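Local coordinates for protein ATP-dependent 6-phosphofructokinase isozyme 2 (Escherichia coli, PDB 3UMO) that catalyses the ATP-dependent phosphorylation of D-fructose 6-phosphate to fructose 1,6-bisphosphate, the first committing step of glycolysis, as a magnesium-dependent kinase of the PfkB family, at residues Arg277-Ala281 with Ile303-Ser308; Leu225-Gly229 with Gln240-Pro244. One frame throughout, in Å; residues are numbered along the deposited sequence.

Contact 1. Residues Arg277-Ala281 with Ile303-Ser308. With ATP (adenosine-5'-triphosphate), chain E.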
loop_
_atom_site.group_PDB
_atom_site.type_symbol
_atom_site.label_atom_id
_atom_site.label_comp_id
_atom_site.label_asym_id
_atom_site.label_seq_id
_atom_site.Cartn_x
_atom_site.Cartn_y
_atom_site.Cartn_z
ATOM N N ARG A 277 17.292 -5.093 32.478
ATOM C CA ARG A 277 17.396 -6.415 31.876
ATOM C C ARG A 277 16.039 -7.108 31.800
ATOM O O ARG A 277 15.685 -7.657 30.766
ATOM C CB ARG A 277 18.363 -7.303 32.653
ATOM C CG ARG A 277 19.816 -6.977 32.443
ATOM C CD ARG A 277 20.681 -8.091 33.035
ATOM N NE ARG A 277 22.080 -7.712 33.223
ATOM C CZ ARG A 277 22.937 -7.461 32.237
ATOM N NH1 ARG A 277 22.548 -7.532 30.969
ATOM N NH2 ARG A 277 24.189 -7.130 32.521
ATOM N N PHE A 278 15.292 -7.085 32.899
ATOM C CA PHE A 278 13.991 -7.734 32.939
ATOM C C PHE A 278 13.024 -6.998 32.017
ATOM O O PHE A 278 12.197 -7.619 31.345
ATOM C CB PHE A 278 13.452 -7.767 34.370
ATOM C CG PHE A 278 12.340 -8.752 34.579
ATOM C CD1 PHE A 278 12.521 -10.091 34.271
ATOM C CD2 PHE A 278 11.121 -8.349 35.107
ATOM C CE1 PHE A 278 11.501 -11.011 34.469
ATOM C CE2 PHE A 278 10.091 -9.270 35.305
ATOM C CZ PHE A 278 10.284 -10.598 34.985
ATOM N N GLY A 279 13.149 -5.673 31.965
ATOM C CA GLY A 279 12.347 -4.867 31.055
ATOM C C GLY A 279 12.583 -5.240 29.597
ATOM O O GLY A 279 11.634 -5.425 28.828
ATOM N N VAL A 280 13.849 -5.333 29.200
ATOM C CA VAL A 280 14.175 -5.730 27.835
ATOM C C VAL A 280 13.701 -7.155 27.558
ATOM O O VAL A 280 13.176 -7.438 26.477
ATOM C CB VAL A 280 15.688 -5.584 27.535
ATOM C CG1 VAL A 280 16.081 -6.369 26.276
ATOM C CG2 VAL A 280 16.034 -4.114 27.374
ATOM N N ALA A 281 13.880 -8.045 28.532
ATOM C CA ALA A 281 13.433 -9.429 28.366
ATOM C C ALA A 281 11.934 -9.506 28.083
ATOM O O ALA A 281 11.506 -10.223 27.173
ATOM C CB ALA A 281 13.804 -10.285 29.585
ATOM N N ILE A 303 14.779 -15.143 27.946
ATOM C CA ILE A 303 15.567 -13.989 27.519
ATOM C C ILE A 303 16.334 -13.388 28.700
ATOM O O ILE A 303 17.524 -13.086 28.587
ATOM C CB ILE A 303 14.692 -12.918 26.840
ATOM C CG1 ILE A 303 14.093 -13.477 25.545
ATOM C CG2 ILE A 303 15.526 -11.665 26.544
ATOM C CD1 ILE A 303 12.960 -12.640 24.959
ATOM N N TYR A 304 15.663 -13.238 29.839
ATOM C CA TYR A 304 16.320 -12.704 31.029
ATOM C C TYR A 304 17.522 -13.549 31.458
ATOM O O TYR A 304 18.565 -13.008 31.818
ATOM C CB TYR A 304 15.324 -12.549 32.182
ATOM C CG TYR A 304 15.937 -11.992 33.446
ATOM C CD1 TYR A 304 16.224 -10.638 33.565
ATOM C CD2 TYR A 304 16.231 -12.825 34.521
ATOM C CE1 TYR A 304 16.785 -10.125 34.722
ATOM C CE2 TYR A 304 16.791 -12.325 35.681
ATOM C CZ TYR A 304 17.066 -10.977 35.778
ATOM O OH TYR A 304 17.624 -10.490 36.936
ATOM N N ALA A 305 17.381 -14.871 31.409
ATOM C CA ALA A 305 18.494 -15.763 31.738
ATOM C C ALA A 305 19.692 -15.521 30.821
ATOM O O ALA A 305 20.841 -15.495 31.276
ATOM C CB ALA A 305 18.053 -17.219 31.666
ATOM N N TYR A 306 19.417 -15.345 29.532
ATOM C CA TYR A 306 20.463 -15.054 28.556
ATOM C C TYR A 306 21.155 -13.734 28.876
ATOM O O TYR A 306 22.378 -13.659 28.878
ATOM C CB TYR A 306 19.879 -15.016 27.143
ATOM C CG TYR A 306 20.801 -14.445 26.085
ATOM C CD1 TYR A 306 21.751 -15.242 25.457
ATOM C CD2 TYR A 306 20.703 -13.111 25.695
ATOM C CE1 TYR A 306 22.583 -14.726 24.483
ATOM C CE2 TYR A 306 21.535 -12.587 24.725
ATOM C CZ TYR A 306 22.469 -13.401 24.120
ATOM O OH TYR A 306 23.296 -12.882 23.151
ATOM N N LEU A 307 20.370 -12.695 29.150
ATOM C CA LEU A 307 20.929 -11.383 29.465
ATOM C C LEU A 307 21.740 -11.389 30.761
ATOM O O LEU A 307 22.627 -10.551 30.952
ATOM C CB LEU A 307 19.817 -10.339 29.565
ATOM C CG LEU A 307 18.976 -10.101 28.315
ATOM C CD1 LEU A 307 17.794 -9.208 28.650
ATOM C CD2 LEU A 307 19.820 -9.497 27.202
ATOM N N SER A 308 21.441 -12.337 31.644
ATOM C CA SER A 308 22.090 -12.394 32.954
ATOM C C SER A 308 23.222 -13.414 33.017
ATOM O O SER A 308 23.865 -13.574 34.058
ATOM C CB SER A 308 21.060 -12.711 34.041
ATOM O OG SER A 308 20.040 -11.734 34.087
HETATM P PG ATP E . 5.136 0.631 22.173
HETATM O O1G ATP E . 4.476 1.518 23.169
HETATM O O2G ATP E . 4.451 -0.723 22.343
HETATM O O3G ATP E . 5.022 1.123 20.772
HETATM P PB ATP E . 7.637 1.580 22.775
HETATM O O1B ATP E . 7.834 2.390 21.457
HETATM O O2B ATP E . 7.257 2.447 23.995
HETATM O O3B ATP E . 6.616 0.370 22.581
HETATM P PA ATP E . 10.042 0.052 22.367
HETATM O O1A ATP E . 9.700 0.044 20.907
HETATM O O2A ATP E . 11.454 0.565 22.658
HETATM O O3A ATP E . 9.008 0.882 23.175
HETATM O "O5'" ATP E . 9.840 -1.447 22.914
HETATM C "C5'" ATP E . 10.254 -1.764 24.199
HETATM C "C4'" ATP E . 11.127 -2.927 24.352
HETATM O "O4'" ATP E . 10.571 -4.010 23.575
HETATM C "C3'" ATP E . 12.455 -2.720 23.753
HETATM O "O3'" ATP E . 13.312 -2.079 24.620
HETATM C "C2'" ATP E . 12.879 -4.091 23.422
HETATM O "O2'" ATP E . 13.239 -4.763 24.559
HETATM C "C1'" ATP E . 11.619 -4.683 22.918
HETATM N N9 ATP E . 11.490 -4.528 21.470
HETATM C C8 ATP E . 10.776 -3.583 20.832
HETATM N N7 ATP E . 10.923 -3.788 19.499
HETATM C C5 ATP E . 11.724 -4.855 19.301
HETATM C C6 ATP E . 12.202 -5.511 18.162
HETATM N N6 ATP E . 11.838 -5.042 16.784
HETATM N N1 ATP E . 13.007 -6.576 18.326
HETATM C C2 ATP E . 13.349 -7.011 19.551
HETATM N N3 ATP E . 12.902 -6.405 20.654
HETATM C C4 ATP E . 12.093 -5.335 20.561
HETATM O O HOH W 1 23.609 -8.698 28.985
#

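Contact 2. Residues Leu225-Gly229 with Gln240-Pro244. With ATP (adenosine-5'-triphosphate), chain E.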
loop_
_atom_site.group_PDB
_atom_site.type_symbol
_atom_site.label_atom_id
_atom_site.label_comp_id
_atom_site.label_asym_id
_atom_site.label_seq_id
_atom_site.Cartn_x
_atom_site.Cartn_y
_atom_site.Cartn_z
ATOM N N LEU A 225 14.607 1.519 23.072
ATOM C CA LEU A 225 15.229 1.721 21.771
ATOM C C LEU A 225 14.778 0.678 20.747
ATOM O O LEU A 225 15.533 0.338 19.830
ATOM C CB LEU A 225 16.743 1.632 21.938
ATOM C CG LEU A 225 17.360 2.559 22.987
ATOM C CD1 LEU A 225 18.853 2.279 23.154
ATOM C CD2 LEU A 225 17.129 4.009 22.619
ATOM N N GLY A 226 13.554 0.177 20.895
ATOM C CA GLY A 226 13.045 -0.826 19.967
ATOM C C GLY A 226 13.952 -2.050 19.950
ATOM O O GLY A 226 14.282 -2.578 21.007
ATOM N N PRO A 227 14.394 -2.484 18.753
ATOM C CA PRO A 227 15.255 -3.673 18.670
ATOM C C PRO A 227 16.635 -3.469 19.299
ATOM O O PRO A 227 17.350 -4.437 19.552
ATOM C CB PRO A 227 15.388 -3.908 17.158
ATOM C CG PRO A 227 15.191 -2.564 16.548
ATOM C CD PRO A 227 14.183 -1.858 17.433
ATOM N N GLN A 228 17.011 -2.223 19.570
ATOM C CA GLN A 228 18.298 -1.971 20.218
ATOM C C GLN A 228 18.255 -2.137 21.737
ATOM O O GLN A 228 19.280 -2.003 22.421
ATOM C CB GLN A 228 18.834 -0.587 19.817
ATOM C CG GLN A 228 19.323 -0.567 18.385
ATOM C CD GLN A 228 19.700 0.806 17.894
ATOM O OE1 GLN A 228 19.406 1.812 18.542
ATOM N NE2 GLN A 228 20.349 0.858 16.734
ATOM N N GLY A 229 17.075 -2.448 22.269
ATOM C CA GLY A 229 16.931 -2.667 23.695
ATOM C C GLY A 229 16.604 -1.402 24.462
ATOM O O GLY A 229 15.619 -0.726 24.180
ATOM N N GLN A 240 23.321 0.036 29.004
ATOM C CA GLN A 240 22.527 -0.326 27.848
ATOM C C GLN A 240 22.368 -1.833 27.832
ATOM O O GLN A 240 23.318 -2.582 28.092
ATOM C CB GLN A 240 23.133 0.165 26.522
ATOM C CG GLN A 240 22.236 -0.194 25.321
ATOM C CD GLN A 240 22.592 0.519 24.022
ATOM O OE1 GLN A 240 23.481 1.374 23.984
ATOM N NE2 GLN A 240 21.881 0.167 22.943
ATOM N N VAL A 241 21.155 -2.271 27.546
ATOM C CA VAL A 241 20.876 -3.691 27.440
ATOM C C VAL A 241 20.276 -3.951 26.070
ATOM O O VAL A 241 19.293 -3.314 25.692
ATOM C CB VAL A 241 19.903 -4.143 28.534
ATOM C CG1 VAL A 241 19.487 -5.605 28.307
ATOM C CG2 VAL A 241 20.542 -3.977 29.900
ATOM N N VAL A 242 20.878 -4.878 25.328
ATOM C CA VAL A 242 20.420 -5.215 23.981
ATOM C C VAL A 242 19.808 -6.617 23.995
ATOM O O VAL A 242 20.373 -7.530 24.596
ATOM C CB VAL A 242 21.603 -5.163 22.998
ATOM C CG1 VAL A 242 21.136 -5.257 21.542
ATOM C CG2 VAL A 242 22.385 -3.876 23.224
ATOM N N PRO A 243 18.646 -6.789 23.341
ATOM C CA PRO A 243 18.014 -8.111 23.296
ATOM C C PRO A 243 18.846 -9.082 22.475
ATOM O O PRO A 243 19.676 -8.663 21.661
ATOM C CB PRO A 243 16.696 -7.858 22.543
ATOM C CG PRO A 243 16.579 -6.388 22.361
ATOM C CD PRO A 243 17.933 -5.798 22.523
ATOM N N PRO A 244 18.618 -10.385 22.669
ATOM C CA PRO A 244 19.288 -11.374 21.824
ATOM C C PRO A 244 18.773 -11.291 20.390
ATOM O O PRO A 244 17.682 -10.753 20.157
ATOM C CB PRO A 244 18.893 -12.713 22.468
ATOM C CG PRO A 244 17.663 -12.423 23.253
ATOM C CD PRO A 244 17.801 -11.007 23.725
HETATM P PG ATP E . 5.136 0.631 22.173
HETATM O O1G ATP E . 4.476 1.518 23.169
HETATM O O2G ATP E . 4.451 -0.723 22.343
HETATM O O3G ATP E . 5.022 1.123 20.772
HETATM P PB ATP E . 7.637 1.580 22.775
HETATM O O1B ATP E . 7.834 2.390 21.457
HETATM O O2B ATP E . 7.257 2.447 23.995
HETATM O O3B ATP E . 6.616 0.370 22.581
HETATM P PA ATP E . 10.042 0.052 22.367
HETATM O O1A ATP E . 9.700 0.044 20.907
HETATM O O2A ATP E . 11.454 0.565 22.658
HETATM O O3A ATP E . 9.008 0.882 23.175
HETATM O "O5'" ATP E . 9.840 -1.447 22.914
HETATM C "C5'" ATP E . 10.254 -1.764 24.199
HETATM C "C4'" ATP E . 11.127 -2.927 24.352
HETATM O "O4'" ATP E . 10.571 -4.010 23.575
HETATM C "C3'" ATP E . 12.455 -2.720 23.753
HETATM O "O3'" ATP E . 13.312 -2.079 24.620
HETATM C "C2'" ATP E . 12.879 -4.091 23.422
HETATM O "O2'" ATP E . 13.239 -4.763 24.559
HETATM C "C1'" ATP E . 11.619 -4.683 22.918
HETATM N N9 ATP E . 11.490 -4.528 21.470
HETATM C C8 ATP E . 10.776 -3.583 20.832
HETATM N N7 ATP E . 10.923 -3.788 19.499
HETATM C C5 ATP E . 11.724 -4.855 19.301
HETATM C C6 ATP E . 12.202 -5.511 18.162
HETATM N N6 ATP E . 11.838 -5.042 16.784
HETATM N N1 ATP E . 13.007 -6.576 18.326
HETATM C C2 ATP E . 13.349 -7.011 19.551
HETATM N N3 ATP E . 12.902 -6.405 20.654
HETATM C C4 ATP E . 12.093 -5.335 20.561
HETATM O O HOH W 2 21.544 1.691 20.521
#

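Contact 1. Residues Arg277-Ala281 with Ile303-Ser308
The carbonyl oxygen of Leu307 lies over one face of the Arg277 guanidinium, with NH1 of Arg277 and O of Leu307 3.0 Å apart, yet the angle is too poor for a hydrogen bond. Here helix 272-286 of the ribokinase-type fold packs against the chain's last helix, 297-307, the segment axes approaching to 8.7 Å at 137°, closer to antiparallel than to parallel. A water donates to Leu307 O; its very short approach to Arg277 NH1 is doubtful, while Arg277 NH2 forms a salt bridge with Glu273. With an alanine in place of Arg277, Glu273 would probably lose its countercharge and the Leu307 carbonyl the cationic group laid over it.

One residue on, the rings of Phe278 and Tyr304 make a T-shaped pair, centroids 5.5 Å apart and planes at 89°, the Phe278 edge pointing into the Tyr304 face. Tyr304 holds its ring there by setting CG anti to the backbone N (chi1 -180°). Between the backbones lies an aliphatic layer: the small Ala281 is consistent with the close approach here, its CA meeting Ile303 CG2 at 3.6 Å, and its CB abuts Tyr304 CB at 3.8 Å. Leu307 CD1 reaches the backbone O of Arg277 at 3.4 Å and also touches Val280, whose own carbonyl accepts a weak hydrogen bond from the ATP ribose O2'. On the Tyr304 face opposite Phe278, Ser308 OG stands over the ring centre, held by its hydrogen bond of 3.0 Å to Tyr304 O.

Contact 2. Residues Leu225-Gly229 with Gln240-Pro244
The glycine-rich ATP-binding loop of the ribokinase-type fold, 225-229, joins two strands of a three-stranded antiparallel sheet and rests on Gln240-Pro244, where the third strand ends. The closest backbone approach is made by Gly229, whose CA donates a C-H...O contact to Val241 O at 3.2 Å, with 150° at the hydrogen. A side chain is hardly possible here: a CB on Gly229 would fall 1.8 Å from Val241 O, and its backbone angles would press that CB against the preceding carbonyl as well.

The loop is folded tightly on itself, Leu225 N bonding to Gly229 O at 2.7 Å. That same Gly229 O accepts the ribose hydroxyl O3' of ATP at 2.7 Å, so it is gripped twice, and Gly226 N donates a hydrogen bond to O2A of the ATP alpha-phosphate at 2.8 Å. Pro227 sets CB over a face of the adenine, 3.7 Å from ATP C6; Lys27 of the third subunit also bonds to this nucleotide.

Across the contact, Gln240 is extended, with CG anti to the backbone N (chi1 -178°), which carries its amide across to the loop. Its NE2 passes Leu225 CD1 and makes a weak but fairly straight bond to Gln228 O (3.4 Å, 160°); a water accepting from NE2 continues, weakly, to Gln228 OE1. The other end of that amide, Gln228 NE2, is bonded to Pro227 O of the second subunit, and Val242 packs on its counterpart there, placing the contact at the dimer interface. Pro243 meets the loop with its ring, CD lying 3.3 Å from the backbone O of Pro227.

Overall arrangement
Contacts 1 and 2 have centres about 10 Å apart and are in direct contact near the nucleotide, with the 240-244 segment lying against both helices of contact 1. Leu307 CD2 comes within 3.3 Å of Val242 O, Ile303 CG2 within 3.7 Å of Pro244 CD, and Val280 CG2 within 3.8 Å of Val241 O. Both contacts meet the ribose of the same ATP; contact 2 alone extends to the alpha-phosphate and the adenine. A bound magnesium ion is about 9 Å from the side chain of Pro227 and about 13 Å from that of Val280.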